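Local coordinates for protein putative enoyl-CoA hydratase/isomerase (Bordetella parapertussis, PDB 3ISA) that probably acts on a coenzyme A thioester as a hydratase or isomerase of the crotonase family, though its actual substrate is not established, at residues Phe138-Ile150 / Asp214-Ala228. Sequence-based numbering, arbitrary orientation. Where two conformers were deposited one is given.
Sequences FGLVLGTRRFRDI and DDHDDADLAALARSA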
# COMPACT_ATOMS: atom_id res chain seq x y z
N PHE D 138 -13.86 6.59 27.01
CA PHE D 138 -15.22 6.70 26.49
C PHE D 138 -15.29 6.31 25.02
O PHE D 138 -16.22 6.72 24.32
CB PHE D 138 -15.89 8.06 26.80
CG PHE D 138 -15.12 9.28 26.33
CD1 PHE D 138 -15.37 9.83 25.06
CD2 PHE D 138 -14.20 9.91 27.17
CE1 PHE D 138 -14.68 10.98 24.64
CE2 PHE D 138 -13.52 11.05 26.75
CZ PHE D 138 -13.75 11.58 25.49
N GLY D 139 -14.30 5.54 24.58
CA GLY D 139 -14.33 4.90 23.27
C GLY D 139 -13.78 5.76 22.13
O GLY D 139 -13.80 5.34 20.99
N LEU D 140 -13.31 6.97 22.45
CA LEU D 140 -12.79 7.89 21.44
C LEU D 140 -11.42 7.47 20.88
O LEU D 140 -10.49 7.22 21.65
CB LEU D 140 -12.69 9.31 22.01
CG LEU D 140 -12.29 10.38 20.99
CD1 LEU D 140 -13.45 10.65 20.03
CD2 LEU D 140 -11.84 11.65 21.69
N VAL D 141 -11.29 7.41 19.55
CA VAL D 141 -10.02 7.05 18.93
C VAL D 141 -9.48 8.27 18.19
O VAL D 141 -9.77 8.47 16.99
CB VAL D 141 -10.13 5.80 18.01
CG1 VAL D 141 -8.76 5.43 17.40
CG2 VAL D 141 -10.73 4.58 18.77
N LEU D 142 -8.70 9.09 18.90
CA LEU D 142 -8.23 10.39 18.38
C LEU D 142 -6.72 10.55 18.58
O LEU D 142 -6.22 10.45 19.71
CB LEU D 142 -8.96 11.55 19.10
CG LEU D 142 -8.52 12.97 18.73
CD1 LEU D 142 -8.93 13.27 17.29
CD2 LEU D 142 -9.10 14.02 19.71
N GLY D 143 -6.01 10.81 17.48
CA GLY D 143 -4.56 11.07 17.54
C GLY D 143 -3.72 9.82 17.76
O GLY D 143 -2.49 9.91 17.93
N THR D 144 -4.36 8.66 17.72
CA THR D 144 -3.75 7.41 18.17
C THR D 144 -2.50 7.03 17.38
O THR D 144 -1.43 6.81 17.96
CB THR D 144 -4.81 6.25 18.20
OG1 THR D 144 -5.99 6.67 18.92
CG2 THR D 144 -4.20 4.99 18.83
N ARG D 145 -2.63 6.96 16.05
CA ARG D 145 -1.51 6.57 15.20
C ARG D 145 -0.40 7.61 15.17
O ARG D 145 0.78 7.24 15.11
CB ARG D 145 -1.98 6.32 13.77
CG ARG D 145 -2.85 5.07 13.63
CD ARG D 145 -2.95 4.68 12.17
NE ARG D 145 -3.87 3.56 11.95
CZ ARG D 145 -5.19 3.67 11.83
NH1 ARG D 145 -5.79 4.87 11.94
NH2 ARG D 145 -5.91 2.57 11.62
N ARG D 146 -0.77 8.89 15.22
CA ARG D 146 0.24 9.97 15.29
C ARG D 146 1.04 9.88 16.57
O ARG D 146 2.27 10.05 16.55
CB ARG D 146 -0.37 11.37 15.12
CG ARG D 146 -0.72 11.69 13.63
CD ARG D 146 -1.20 13.17 13.43
NE ARG D 146 -2.32 13.48 14.32
CZ ARG D 146 -3.61 13.27 14.05
NH1 ARG D 146 -4.01 12.80 12.86
NH2 ARG D 146 -4.52 13.56 14.96
N PHE D 147 0.37 9.59 17.68
CA PHE D 147 1.09 9.42 18.93
C PHE D 147 2.01 8.19 18.86
O PHE D 147 3.18 8.27 19.25
CB PHE D 147 0.15 9.38 20.12
CG PHE D 147 0.84 9.33 21.46
CD1 PHE D 147 1.58 10.42 21.91
CD2 PHE D 147 0.73 8.19 22.26
CE1 PHE D 147 2.22 10.36 23.16
CE2 PHE D 147 1.35 8.13 23.50
CZ PHE D 147 2.10 9.21 23.95
N ARG D 148 1.51 7.10 18.28
CA ARG D 148 2.30 5.90 18.01
C ARG D 148 3.58 6.19 17.19
O ARG D 148 4.67 5.73 17.56
CB ARG D 148 1.44 4.85 17.31
CG ARG D 148 2.21 3.58 16.91
CD ARG D 148 1.50 2.92 15.77
NE ARG D 148 1.57 3.71 14.54
CZ ARG D 148 0.86 3.43 13.45
NH1 ARG D 148 0.04 2.38 13.44
NH2 ARG D 148 0.98 4.20 12.37
N ASP D 149 3.44 6.96 16.12
CA ASP D 149 4.54 7.31 15.21
C ASP D 149 5.67 8.05 15.92
O ASP D 149 6.84 7.90 15.54
CB ASP D 149 4.03 8.14 14.04
CG ASP D 149 3.22 7.32 13.04
OD1 ASP D 149 3.13 6.08 13.17
OD2 ASP D 149 2.69 7.92 12.09
N ILE D 150 5.32 8.81 16.95
CA ILE D 150 6.29 9.56 17.74
C ILE D 150 7.01 8.67 18.76
O ILE D 150 8.24 8.61 18.76
CB ILE D 150 5.61 10.74 18.47
CG1 ILE D 150 5.09 11.78 17.46
CG2 ILE D 150 6.56 11.39 19.52
CD1 ILE D 150 4.05 12.77 18.07
N ASP D 214 4.78 10.25 7.58
CA ASP D 214 4.01 9.01 7.44
C ASP D 214 2.53 9.42 7.32
O ASP D 214 1.89 9.72 8.33
CB ASP D 214 4.21 8.11 8.67
CG ASP D 214 3.64 6.70 8.49
OD1 ASP D 214 3.06 6.41 7.42
OD2 ASP D 214 3.79 5.88 9.43
N ASP D 215 2.00 9.44 6.11
CA ASP D 215 0.62 9.87 5.91
C ASP D 215 -0.35 8.70 6.08
O ASP D 215 -0.44 7.82 5.23
CB ASP D 215 0.49 10.53 4.53
CG ASP D 215 -0.94 10.89 4.16
OD1 ASP D 215 -1.83 10.88 5.04
OD2 ASP D 215 -1.19 11.18 2.97
N HIS D 216 -1.07 8.69 7.20
CA HIS D 216 -2.23 7.79 7.38
C HIS D 216 -3.49 8.60 7.75
O HIS D 216 -4.27 8.18 8.61
CB HIS D 216 -1.93 6.67 8.41
CG HIS D 216 -1.05 7.11 9.53
ND1 HIS D 216 -1.49 7.94 10.54
CD2 HIS D 216 0.26 6.88 9.78
CE1 HIS D 216 -0.49 8.20 11.37
NE2 HIS D 216 0.58 7.56 10.93
N ASP D 217 -3.67 9.73 7.06
CA ASP D 217 -4.78 10.67 7.33
C ASP D 217 -6.17 10.01 7.19
O ASP D 217 -7.03 10.18 8.05
CB ASP D 217 -4.68 11.92 6.43
CG ASP D 217 -3.57 12.90 6.87
OD1 ASP D 217 -3.05 12.78 7.99
OD2 ASP D 217 -3.25 13.82 6.08
N ASP D 218 -6.37 9.26 6.10
CA ASP D 218 -7.67 8.63 5.88
C ASP D 218 -7.99 7.58 6.92
O ASP D 218 -9.09 7.58 7.48
CB ASP D 218 -7.76 8.05 4.47
CG ASP D 218 -7.98 9.11 3.41
OD1 ASP D 218 -8.06 10.30 3.75
OD2 ASP D 218 -8.06 8.75 2.22
N ALA D 219 -7.02 6.73 7.23
CA ALA D 219 -7.17 5.76 8.32
C ALA D 219 -7.48 6.45 9.65
O ALA D 219 -8.36 5.98 10.38
CB ALA D 219 -5.92 4.88 8.43
N ASP D 220 -6.76 7.53 9.96
CA ASP D 220 -7.00 8.31 11.18
C ASP D 220 -8.41 8.94 11.28
O ASP D 220 -9.08 8.83 12.31
CB ASP D 220 -5.92 9.38 11.32
CG ASP D 220 -4.58 8.78 11.67
OD1 ASP D 220 -4.54 7.57 11.97
OD2 ASP D 220 -3.58 9.51 11.63
N LEU D 221 -8.84 9.57 10.20
CA LEU D 221 -10.17 10.17 10.18
C LEU D 221 -11.27 9.10 10.23
O LEU D 221 -12.25 9.28 10.96
CB LEU D 221 -10.35 11.13 8.98
CG LEU D 221 -11.68 11.90 9.05
CD1 LEU D 221 -11.85 12.72 10.35
CD2 LEU D 221 -11.84 12.80 7.85
N ALA D 222 -11.10 7.99 9.49
CA ALA D 222 -12.06 6.89 9.56
C ALA D 222 -12.20 6.34 10.99
O ALA D 222 -13.32 6.21 11.49
CB ALA D 222 -11.70 5.77 8.60
N ALA D 223 -11.06 6.08 11.64
CA ALA D 223 -11.04 5.56 13.02
C ALA D 223 -11.73 6.52 13.99
O ALA D 223 -12.52 6.09 14.85
CB ALA D 223 -9.61 5.25 13.47
N LEU D 224 -11.44 7.82 13.86
CA LEU D 224 -12.11 8.85 14.67
C LEU D 224 -13.63 8.83 14.46
O LEU D 224 -14.41 8.77 15.43
CB LEU D 224 -11.53 10.25 14.40
CG LEU D 224 -12.06 11.48 15.18
CD1 LEU D 224 -13.37 12.08 14.58
CD2 LEU D 224 -12.26 11.16 16.67
N ALA D 225 -14.04 8.90 13.19
CA ALA D 225 -15.44 8.96 12.81
C ALA D 225 -16.21 7.78 13.37
O ALA D 225 -17.24 7.99 14.02
CB ALA D 225 -15.58 9.05 11.25
N ARG D 226 -15.70 6.57 13.17
CA ARG D 226 -16.33 5.34 13.67
C ARG D 226 -16.49 5.38 15.18
O ARG D 226 -17.55 5.06 15.68
CB ARG D 226 -15.56 4.08 13.27
CG ARG D 226 -15.66 3.76 11.80
CD ARG D 226 -15.27 2.34 11.44
NE ARG D 226 -15.12 2.25 10.00
CZ ARG D 226 -13.98 2.41 9.35
NH1 ARG D 226 -12.85 2.64 10.02
NH2 ARG D 226 -13.97 2.34 8.02
N SER D 227 -15.42 5.77 15.89
CA SER D 227 -15.42 5.79 17.36
C SER D 227 -16.46 6.75 17.95
O SER D 227 -17.17 6.40 18.90
CB SER D 227 -14.01 6.09 17.90
OG SER D 227 -13.64 7.45 17.76
N ALA D 228 -16.56 7.95 17.39
CA ALA D 228 -17.48 8.97 17.89
C ALA D 228 -18.93 8.79 17.38
O ALA D 228 -19.86 9.36 17.94
CB ALA D 228 -16.95 10.35 17.54
O HOH W 1 -16.88 4.35 20.39
O HOH W 2 -8.01 8.36 14.77
O HOH W 3 -5.32 7.16 14.91
O HOH W 4 -8.70 2.80 10.91
O HOH W 5 -3.50 9.84 14.44
O HOH W 6 -2.66 11.74 10.48
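In this crotonase-like subunit, a salt-bridge network centred on Asp220 joins the start of helix 144-151 to helix 217-229. Arg145 NH1 donates to Asp220 OD1 at 3.0 Å, on the oxygen's anti lone pair and nearly in the guanidinium plane. Ala219 CB covers one guanidinium face. Asp220 OD2 accepts from His216 ND1 at 2.8 Å, met from above the carboxylate plane. Arg146 NH1 lies 3.5 Å from Asp220 OD2, which sits well out of the guanidinium plane, so this salt bridge is one of charge alone; the arginine's stronger partner is Glu88. Waters link OD1 to Arg145 N and, more weakly, OD2 to Arg146 N.

The ND1 bond orients the His216 ring. His216 NE2 donates to Asp149 OD2 at the ring edge and probably helps; the modelled 2.4 Å is very short and doubtful. Arg145, extended from CG to NE, lays CD over one ring face in a CH-pi contact.

In the loop before helix 144-151, Val141 N donates to Ser227 OG at 3.0 Å (164°), while OG donates to Leu224 O. Leu140 CD1 packs on Leu224 CD2 at 3.6 Å. Segments 144-150 and 217-228 run at 131°, joining two helices of the crotonase-like fold through a salt-bridge network flanked by an apolar loop-to-helix patch.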